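PDB 4CHH: protein interacting with HSP90 1 from Saccharomyces cerevisiae, which takes part in pre-rRNA processing, is required for the NOP58-snoRNA interaction and is a component of the R2TP complex, the chain here being the protein's N-terminal domain. Local coordinates for residues I92-R100 against V112-C121; V74-F82 against W124-I134. One frame throughout, in Å; residues are numbered along the deposited sequence.

In the fold
The two contacts illustrate how a sheet and the helices beside it can share one connecting element. Contact 1 pairs the strands of a beta hairpin near the middle of the chain; contact 2, at the surface, sets helix 78-86 and the loop before it against helices 119-127 and 129-147. Their centres lie about 17 Å apart, and helix 119-127, which directly follows strand 109-118, serves both. Along the chain, contact 1 is nested within the loop that contact 2 closes. Where they meet, I92 CD1 packs on I125 CG2 at 3.9 Å and on L131 CD2 at 4.2 Å. Both contacts belong to the PIH1 N-terminal domain.

Contact 1. Residues I92-R100 against V112-C121; sequences IPIITSCYR and VWDCCINSDC
R100 and D114 meet through two complementary torsions: R100 CG sits between its own backbone N and carbonyl carbon (chi1 66°) and the chain then runs extended to NE, while D114 CG lies anti to its carbonyl carbon. The guanidinium thereby grips the carboxylate end-on in a salt bridge. R100 NH2 reaches the syn lone pair of D114 OD1 at 2.6 Å, whereas R100 NH1 meets D114 OD2 at 2.8 Å from above the carboxylate plane, the two flat groups being turned 53° from each other. V112 CG1 lies over one guanidinium face, toward its rim. D114 OD1 also accepts from N62 of strand 58-66, a second partner for OD1 that probably helps to fix the carboxylate's rotation.

These groups sit on an antiparallel beta hairpin whose ladder is interrupted. I95 and C116 form a hydrogen-bonded pair, with I95 N to C116 O nearly straight, and T96 faces C115 as a non-hydrogen-bonded pair; by R100 and V112, again hydrogen-bonded, the register has shifted by one residue. S97 bridges the irregularity: its N donates to D114 O, and its OG takes the D114 N-H at 2.9 Å while donating its own O-H to C98 O.

Beyond the shift, Y99 CB lies 3.4 Å from W113 CE2, over the indole face, in a CH-pi contact. The Y99 ring turns an edge toward that face in an offset edge-to-face pair, planes at 62°, and W113 NE1 is hydrogen-bonded to D147. At the other end, I92 CG2 touches both I117 CG2 (3.7 Å) and C121 CB (3.8 Å), and a water links P93 O to N118 N just where N118 caps helix 119-127.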
loop_
_atom_site.group_PDB
_atom_site.type_symbol
_atom_site.label_atom_id
_atom_site.label_comp_id
_atom_site.label_asym_id
_atom_site.label_seq_id
_atom_site.Cartn_x
_atom_site.Cartn_y
_atom_site.Cartn_z
ATOM N N ILE A 92 -7.520 3.206 7.240
ATOM C CA ILE A 92 -7.774 3.304 5.807
ATOM C C ILE A 92 -7.628 1.856 5.266
ATOM O O ILE A 92 -6.523 1.317 5.357
ATOM C CB ILE A 92 -6.824 4.313 5.091
ATOM C CG1 ILE A 92 -7.146 5.771 5.461
ATOM C CG2 ILE A 92 -6.841 4.096 3.560
ATOM C CD1 ILE A 92 -6.212 6.860 4.837
ATOM N N PRO A 93 -8.684 1.182 4.746
ATOM C CA PRO A 93 -8.476 -0.181 4.195
ATOM C C PRO A 93 -7.449 -0.186 3.036
ATOM O O PRO A 93 -7.417 0.737 2.216
ATOM C CB PRO A 93 -9.878 -0.583 3.709
ATOM C CG PRO A 93 -10.836 0.290 4.550
ATOM C CD PRO A 93 -10.096 1.606 4.607
ATOM N N ILE A 94 -6.573 -1.199 3.021
ATOM C CA ILE A 94 -5.553 -1.368 1.981
ATOM C C ILE A 94 -5.689 -2.759 1.358
ATOM O O ILE A 94 -5.734 -3.743 2.084
ATOM C CB ILE A 94 -4.094 -1.141 2.515
ATOM C CG1 ILE A 94 -3.963 0.222 3.261
ATOM C CG2 ILE A 94 -3.056 -1.246 1.350
ATOM C CD1 ILE A 94 -2.843 0.337 4.174
ATOM N N ILE A 95 -5.686 -2.827 0.024
ATOM C CA ILE A 95 -5.617 -4.069 -0.713
ATOM C C ILE A 95 -4.209 -4.085 -1.345
ATOM O O ILE A 95 -3.854 -3.200 -2.126
ATOM C CB ILE A 95 -6.784 -4.269 -1.723
ATOM C CG1 ILE A 95 -8.152 -4.328 -0.964
ATOM C CG2 ILE A 95 -6.555 -5.598 -2.508
ATOM C CD1 ILE A 95 -9.384 -4.135 -1.810
ATOM N N THR A 96 -3.400 -5.074 -0.955
ATOM C CA THR A 96 -1.997 -5.189 -1.362
ATOM C C THR A 96 -1.827 -6.324 -2.334
ATOM O O THR A 96 -2.343 -7.422 -2.118
ATOM C CB THR A 96 -1.098 -5.382 -0.120
ATOM O OG1 THR A 96 -1.405 -4.350 0.808
ATOM C CG2 THR A 96 0.383 -5.338 -0.444
ATOM N N SER A 97 -1.064 -6.066 -3.384
ATOM C CA SER A 97 -0.783 -7.069 -4.397
ATOM C C SER A 97 0.269 -8.053 -3.912
ATOM O O SER A 97 0.964 -7.798 -2.929
ATOM C CB SER A 97 -0.294 -6.370 -5.664
ATOM O OG SER A 97 1.019 -5.850 -5.497
ATOM N N CYS A 98 0.471 -9.136 -4.670
ATOM C CA CYS A 98 1.611 -10.000 -4.437
ATOM C C CYS A 98 2.845 -9.170 -4.902
ATOM O O CYS A 98 2.670 -8.232 -5.692
ATOM C CB CYS A 98 1.462 -11.308 -5.212
ATOM S SG CYS A 98 1.752 -11.136 -6.992
ATOM N N TYR A 99 4.044 -9.438 -4.369
ATOM C CA TYR A 99 5.198 -8.656 -4.792
ATOM C C TYR A 99 5.605 -9.068 -6.199
ATOM O O TYR A 99 5.285 -10.164 -6.663
ATOM C CB TYR A 99 6.399 -8.751 -3.808
ATOM C CG TYR A 99 7.014 -10.130 -3.694
ATOM C CD1 TYR A 99 7.943 -10.583 -4.632
ATOM C CD2 TYR A 99 6.668 -10.984 -2.650
ATOM C CE1 TYR A 99 8.457 -11.874 -4.571
ATOM C CE2 TYR A 99 7.198 -12.271 -2.564
ATOM C CZ TYR A 99 8.109 -12.703 -3.515
ATOM O OH TYR A 99 8.650 -13.962 -3.430
ATOM N N ARG A 100 6.301 -8.178 -6.869
ATOM C CA ARG A 100 6.861 -8.503 -8.169
ATOM C C ARG A 100 8.316 -8.033 -8.190
ATOM O O ARG A 100 8.745 -7.309 -7.275
ATOM C CB ARG A 100 5.999 -8.018 -9.347
ATOM C CG ARG A 100 5.861 -6.556 -9.532
ATOM C CD ARG A 100 4.710 -6.295 -10.499
ATOM N NE ARG A 100 4.388 -4.874 -10.482
ATOM C CZ ARG A 100 3.511 -4.319 -9.663
ATOM N NH1 ARG A 100 2.790 -5.072 -8.841
ATOM N NH2 ARG A 100 3.301 -3.016 -9.700
ATOM N N VAL A 112 8.765 -4.995 -5.572
ATOM C CA VAL A 112 7.693 -4.029 -5.772
ATOM C C VAL A 112 6.344 -4.604 -5.320
ATOM O O VAL A 112 5.974 -5.705 -5.713
ATOM C CB VAL A 112 7.647 -3.573 -7.266
ATOM C CG1 VAL A 112 6.552 -2.542 -7.516
ATOM C CG2 VAL A 112 9.004 -3.038 -7.737
ATOM N N TRP A 113 5.610 -3.827 -4.515
ATOM C CA TRP A 113 4.244 -4.128 -4.080
ATOM C C TRP A 113 3.343 -2.985 -4.446
ATOM O O TRP A 113 3.781 -1.830 -4.424
ATOM C CB TRP A 113 4.159 -4.294 -2.545
ATOM C CG TRP A 113 4.617 -5.587 -1.965
ATOM C CD1 TRP A 113 3.821 -6.630 -1.595
ATOM C CD2 TRP A 113 5.936 -5.885 -1.456
ATOM N NE1 TRP A 113 4.568 -7.584 -0.935
ATOM C CE2 TRP A 113 5.864 -7.153 -0.827
ATOM C CE3 TRP A 113 7.171 -5.212 -1.483
ATOM C CZ2 TRP A 113 6.982 -7.772 -0.248
ATOM C CZ3 TRP A 113 8.282 -5.818 -0.894
ATOM C CH2 TRP A 113 8.182 -7.076 -0.274
ATOM N N ASP A 114 2.071 -3.271 -4.703
ATOM C CA ASP A 114 1.091 -2.196 -4.912
ATOM C C ASP A 114 0.190 -2.187 -3.686
ATOM O O ASP A 114 -0.217 -3.258 -3.241
ATOM C CB ASP A 114 0.256 -2.361 -6.199
ATOM C CG ASP A 114 1.058 -2.542 -7.480
ATOM O OD1 ASP A 114 2.101 -1.874 -7.632
ATOM O OD2 ASP A 114 0.647 -3.366 -8.326
ATOM N N CYS A 115 -0.084 -1.020 -3.127
ATOM C CA CYS A 115 -0.982 -0.862 -1.965
ATOM C C CYS A 115 -2.099 0.074 -2.398
ATOM O O CYS A 115 -1.868 1.274 -2.520
ATOM C CB CYS A 115 -0.220 -0.309 -0.751
ATOM S SG CYS A 115 0.821 -1.523 0.090
ATOM N N CYS A 116 -3.295 -0.479 -2.658
ATOM C CA CYS A 116 -4.435 0.242 -3.191
ATOM C C CYS A 116 -5.428 0.620 -2.108
ATOM O O CYS A 116 -5.896 -0.225 -1.346
ATOM C CB CYS A 116 -5.103 -0.586 -4.293
ATOM S SG CYS A 116 -6.209 0.354 -5.364
ATOM N N ILE A 117 -5.764 1.902 -2.061
ATOM C CA ILE A 117 -6.708 2.431 -1.077
ATOM C C ILE A 117 -7.889 3.038 -1.818
ATOM O O ILE A 117 -7.836 3.195 -3.043
ATOM C CB ILE A 117 -6.022 3.459 -0.117
ATOM C CG1 ILE A 117 -5.520 4.732 -0.901
ATOM C CG2 ILE A 117 -4.922 2.778 0.713
ATOM C CD1 ILE A 117 -4.941 5.886 -0.064
ATOM N N ASN A 118 -8.947 3.393 -1.082
ATOM C CA ASN A 118 -10.088 4.048 -1.691
ATOM C C ASN A 118 -9.648 5.415 -2.192
ATOM O O ASN A 118 -8.868 6.087 -1.530
ATOM C CB ASN A 118 -11.234 4.175 -0.699
ATOM C CG ASN A 118 -12.456 4.813 -1.283
ATOM O OD1 ASN A 118 -12.632 6.035 -1.197
ATOM N ND2 ASN A 118 -13.291 4.008 -1.949
ATOM N N SER A 119 -10.176 5.827 -3.341
ATOM C CA SER A 119 -9.890 7.105 -3.975
ATOM C C SER A 119 -10.148 8.327 -3.059
ATOM O O SER A 119 -9.380 9.295 -3.119
ATOM C CB SER A 119 -10.728 7.213 -5.234
ATOM O OG SER A 119 -10.260 6.225 -6.132
ATOM N N ASP A 120 -11.208 8.285 -2.218
ATOM C CA ASP A 120 -11.497 9.388 -1.284
ATOM C C ASP A 120 -10.385 9.506 -0.251
ATOM O O ASP A 120 -9.935 10.616 0.020
ATOM C CB ASP A 120 -12.866 9.217 -0.587
ATOM C CG ASP A 120 -14.070 9.249 -1.528
ATOM O OD1 ASP A 120 -13.902 9.641 -2.717
ATOM O OD2 ASP A 120 -15.171 8.881 -1.085
ATOM N N CYS A 121 -9.887 8.360 0.251
ATOM C CA CYS A 121 -8.790 8.288 1.228
ATOM C C CYS A 121 -7.494 8.834 0.634
ATOM O O CYS A 121 -6.738 9.470 1.357
ATOM C CB CYS A 121 -8.611 6.862 1.741
ATOM S SG CYS A 121 -10.106 6.163 2.486
HETATM O O HOH W 1 -9.272 2.678 1.620
#

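Contact 2. Residues V74-F82 against W124-I134; sequences VDFNARIVF and WICDDIQLREI
F76 and W124 open a set of CH-pi contacts. F76 CB stands over the indole face, 3.7 Å from the centroid of the six-membered ring, while the two ring systems lie obliquely. With CG anti to the backbone N (chi1 -179°), F76 carries its ring onward to L131, which approaches from the opposite direction and sets CD2 over the ring centre, 3.7 Å from the centroid and 7° off the normal.

Apolar contact continues at F82. Its CE1 touches I134 CD1 at 3.7 Å, and its CZ meets Q130 through CB alone at the same distance, the amide end turning away.

The polar contribution centres on D128. Its carboxylate stands almost perpendicular to the F76 ring, with OD2 at the ring edge, 3.5 Å from F76 CZ, and OD1 lies at the edge of F82; both approaches probably gain from the partial positive charge of the ring hydrogens. D128 OD1 accepts from L131 N at 2.8 Å on its anti side, tilted out of the carboxylate plane. A water bridges D75 OD1 and W124 NE1, tying the loop to the indole edge.

D128 is the N-cap of helix 129-147, whose first two turns F82 reaches from helix 78-86; the short axes run in roughly the same direction, 23° and 11.9 Å apart. Loop residue F76 and F82 bridge this gap at the surface of the PIH1 N-terminal domain.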
loop_
_atom_site.group_PDB
_atom_site.type_symbol
_atom_site.label_atom_id
_atom_site.label_comp_id
_atom_site.label_asym_id
_atom_site.label_seq_id
_atom_site.Cartn_x
_atom_site.Cartn_y
_atom_site.Cartn_z
ATOM N N VAL A 74 -16.520 6.218 9.158
ATOM C CA VAL A 74 -16.328 7.532 9.774
ATOM C C VAL A 74 -15.481 8.397 8.820
ATOM O O VAL A 74 -14.333 8.047 8.521
ATOM C CB VAL A 74 -15.687 7.448 11.194
ATOM C CG1 VAL A 74 -15.401 8.840 11.742
ATOM C CG2 VAL A 74 -16.574 6.660 12.164
ATOM N N ASP A 75 -16.055 9.529 8.370
ATOM C CA ASP A 75 -15.427 10.522 7.493
ATOM C C ASP A 75 -14.186 11.119 8.165
ATOM O O ASP A 75 -14.182 11.269 9.385
ATOM C CB ASP A 75 -16.448 11.638 7.152
ATOM C CG ASP A 75 -16.015 12.576 6.033
ATOM O OD1 ASP A 75 -15.304 12.109 5.098
ATOM O OD2 ASP A 75 -16.381 13.773 6.088
ATOM N N PHE A 76 -13.126 11.445 7.387
ATOM C CA PHE A 76 -11.901 11.960 8.002
ATOM C C PHE A 76 -12.074 13.376 8.521
ATOM O O PHE A 76 -12.317 14.328 7.779
ATOM C CB PHE A 76 -10.643 11.883 7.105
ATOM C CG PHE A 76 -9.401 12.408 7.816
ATOM C CD1 PHE A 76 -8.854 11.723 8.899
ATOM C CD2 PHE A 76 -8.828 13.621 7.448
ATOM C CE1 PHE A 76 -7.766 12.246 9.610
ATOM C CE2 PHE A 76 -7.720 14.130 8.145
ATOM C CZ PHE A 76 -7.205 13.443 9.228
ATOM N N ASN A 77 -11.911 13.476 9.823
ATOM C CA ASN A 77 -11.869 14.681 10.636
ATOM C C ASN A 77 -10.807 14.372 11.691
ATOM O O ASN A 77 -10.972 13.403 12.445
ATOM C CB ASN A 77 -13.245 15.007 11.214
ATOM C CG ASN A 77 -13.270 16.281 12.035
ATOM O OD1 ASN A 77 -12.578 16.422 13.055
ATOM N ND2 ASN A 77 -14.094 17.227 11.628
ATOM N N ALA A 78 -9.689 15.137 11.683
ATOM C CA ALA A 78 -8.509 14.905 12.533
ATOM C C ALA A 78 -8.847 14.692 14.014
ATOM O O ALA A 78 -8.370 13.741 14.598
ATOM C CB ALA A 78 -7.505 16.056 12.393
ATOM N N ARG A 79 -9.669 15.552 14.594
ATOM C CA ARG A 79 -9.998 15.506 16.034
ATOM C C ARG A 79 -10.822 14.279 16.415
ATOM O O ARG A 79 -10.677 13.788 17.528
ATOM C CB ARG A 79 -10.690 16.815 16.495
ATOM C CG ARG A 79 -9.792 18.069 16.385
ATOM C CD ARG A 79 -8.634 18.186 17.389
ATOM N NE ARG A 79 -7.663 17.080 17.320
ATOM C CZ ARG A 79 -6.642 17.001 16.465
ATOM N NH1 ARG A 79 -6.432 17.966 15.576
ATOM N NH2 ARG A 79 -5.833 15.948 16.482
ATOM N N ILE A 80 -11.615 13.750 15.488
ATOM C CA ILE A 80 -12.409 12.535 15.706
ATOM C C ILE A 80 -11.553 11.295 15.460
ATOM O O ILE A 80 -11.572 10.350 16.239
ATOM C CB ILE A 80 -13.636 12.510 14.734
ATOM C CG1 ILE A 80 -14.580 13.745 14.897
ATOM C CG2 ILE A 80 -14.401 11.173 14.823
ATOM C CD1 ILE A 80 -15.349 13.858 16.236
ATOM N N VAL A 81 -10.828 11.302 14.325
ATOM C CA VAL A 81 -10.151 10.135 13.797
ATOM C C VAL A 81 -8.833 9.774 14.483
ATOM O O VAL A 81 -8.628 8.576 14.713
ATOM C CB VAL A 81 -9.991 10.258 12.259
ATOM C CG1 VAL A 81 -8.956 9.278 11.711
ATOM C CG2 VAL A 81 -11.345 10.085 11.571
ATOM N N PHE A 82 -7.949 10.737 14.795
ATOM C CA PHE A 82 -6.662 10.358 15.411
ATOM C C PHE A 82 -6.872 9.600 16.749
ATOM O O PHE A 82 -6.244 8.557 16.930
ATOM C CB PHE A 82 -5.697 11.547 15.541
ATOM C CG PHE A 82 -5.200 11.994 14.175
ATOM C CD1 PHE A 82 -4.678 11.075 13.267
ATOM C CD2 PHE A 82 -5.235 13.335 13.806
ATOM C CE1 PHE A 82 -4.211 11.487 12.005
ATOM C CE2 PHE A 82 -4.762 13.748 12.545
ATOM C CZ PHE A 82 -4.248 12.819 11.657
ATOM N N TRP A 124 -7.718 12.540 1.155
ATOM C CA TRP A 124 -7.536 12.922 2.571
ATOM C C TRP A 124 -6.057 13.065 2.911
ATOM O O TRP A 124 -5.683 13.994 3.616
ATOM C CB TRP A 124 -8.141 11.858 3.517
ATOM C CG TRP A 124 -9.625 11.642 3.433
ATOM C CD1 TRP A 124 -10.562 12.518 2.964
ATOM C CD2 TRP A 124 -10.349 10.511 3.934
ATOM N NE1 TRP A 124 -11.814 11.961 3.055
ATOM C CE2 TRP A 124 -11.718 10.740 3.671
ATOM C CE3 TRP A 124 -9.971 9.313 4.575
ATOM C CZ2 TRP A 124 -12.718 9.832 4.045
ATOM C CZ3 TRP A 124 -10.964 8.419 4.960
ATOM C CH2 TRP A 124 -12.317 8.662 4.657
ATOM N N ILE A 125 -5.214 12.113 2.423
ATOM C CA ILE A 125 -3.783 12.091 2.751
ATOM C C ILE A 125 -3.011 13.213 1.996
ATOM O O ILE A 125 -1.864 13.477 2.353
ATOM C CB ILE A 125 -3.151 10.677 2.587
ATOM C CG1 ILE A 125 -3.216 10.179 1.108
ATOM C CG2 ILE A 125 -3.831 9.701 3.567
ATOM C CD1 ILE A 125 -2.386 8.964 0.769
ATOM N N CYS A 126 -3.660 13.896 1.014
ATOM C CA CYS A 126 -3.095 15.075 0.328
ATOM C C CYS A 126 -3.133 16.277 1.246
ATOM O O CYS A 126 -2.223 17.102 1.211
ATOM C CB CYS A 126 -3.868 15.391 -0.946
ATOM S SG CYS A 126 -3.553 14.268 -2.310
ATOM N N ASP A 127 -4.252 16.425 1.989
ATOM C CA ASP A 127 -4.582 17.567 2.842
ATOM C C ASP A 127 -4.132 17.447 4.306
ATOM O O ASP A 127 -4.153 18.451 5.021
ATOM C CB ASP A 127 -6.107 17.788 2.812
ATOM C CG ASP A 127 -6.698 18.046 1.441
ATOM O OD1 ASP A 127 -5.979 18.607 0.572
ATOM O OD2 ASP A 127 -7.882 17.708 1.239
ATOM N N ASP A 128 -3.782 16.238 4.776
ATOM C CA ASP A 128 -3.330 16.063 6.155
ATOM C C ASP A 128 -2.070 15.204 6.135
ATOM O O ASP A 128 -2.115 14.010 5.800
ATOM C CB ASP A 128 -4.451 15.473 7.041
ATOM C CG ASP A 128 -4.131 15.445 8.534
ATOM O OD1 ASP A 128 -3.172 14.759 8.920
ATOM O OD2 ASP A 128 -4.886 16.058 9.317
ATOM N N ILE A 129 -0.935 15.836 6.472
ATOM C CA ILE A 129 0.389 15.209 6.447
ATOM C C ILE A 129 0.518 14.174 7.576
ATOM O O ILE A 129 1.233 13.196 7.402
ATOM C CB ILE A 129 1.557 16.265 6.458
ATOM C CG1 ILE A 129 2.948 15.608 6.323
ATOM C CG2 ILE A 129 1.523 17.155 7.698
ATOM C CD1 ILE A 129 3.437 15.321 4.825
ATOM N N GLN A 130 -0.150 14.387 8.724
ATOM C CA GLN A 130 -0.101 13.411 9.810
ATOM C C GLN A 130 -0.790 12.119 9.370
ATOM O O GLN A 130 -0.266 11.044 9.633
ATOM C CB GLN A 130 -0.749 13.963 11.104
ATOM C CG GLN A 130 0.161 14.961 11.852
ATOM C CD GLN A 130 0.437 16.261 11.104
ATOM O OE1 GLN A 130 -0.457 16.886 10.506
ATOM N NE2 GLN A 130 1.693 16.685 11.115
ATOM N N LEU A 131 -1.949 12.226 8.699
ATOM C CA LEU A 131 -2.672 11.056 8.168
ATOM C C LEU A 131 -1.815 10.359 7.077
ATOM O O LEU A 131 -1.688 9.138 7.073
ATOM C CB LEU A 131 -4.056 11.454 7.613
ATOM C CG LEU A 131 -4.971 10.271 7.139
ATOM C CD1 LEU A 131 -5.366 9.355 8.276
ATOM C CD2 LEU A 131 -6.212 10.771 6.431
ATOM N N ARG A 132 -1.170 11.139 6.201
ATOM C CA ARG A 132 -0.292 10.577 5.160
ATOM C C ARG A 132 0.842 9.708 5.796
ATOM O O ARG A 132 1.110 8.598 5.328
ATOM C CB ARG A 132 0.320 11.725 4.327
ATOM C CG ARG A 132 1.009 11.252 3.044
ATOM C CD ARG A 132 1.365 12.452 2.183
ATOM N NE ARG A 132 1.996 12.087 0.911
ATOM C CZ ARG A 132 1.374 12.027 -0.267
ATOM N NH1 ARG A 132 0.063 12.233 -0.351
ATOM N NH2 ARG A 132 2.053 11.735 -1.367
ATOM N N GLU A 133 1.502 10.221 6.860
ATOM C CA GLU A 133 2.560 9.461 7.545
ATOM C C GLU A 133 2.042 8.130 8.092
ATOM O O GLU A 133 2.731 7.123 7.998
ATOM C CB GLU A 133 3.125 10.266 8.733
ATOM C CG GLU A 133 4.159 11.306 8.343
ATOM C CD GLU A 133 4.232 12.493 9.292
ATOM O OE1 GLU A 133 3.780 12.366 10.456
ATOM O OE2 GLU A 133 4.736 13.557 8.863
ATOM N N ILE A 134 0.867 8.156 8.743
ATOM C CA ILE A 134 0.240 6.946 9.291
ATOM C C ILE A 134 -0.133 5.987 8.123
ATOM O O ILE A 134 0.055 4.769 8.240
ATOM C CB ILE A 134 -0.984 7.374 10.133
ATOM C CG1 ILE A 134 -0.534 8.050 11.465
ATOM C CG2 ILE A 134 -1.941 6.226 10.397
ATOM C CD1 ILE A 134 -1.692 8.781 12.235
HETATM O O HOH W 2 -14.457 13.246 2.763
#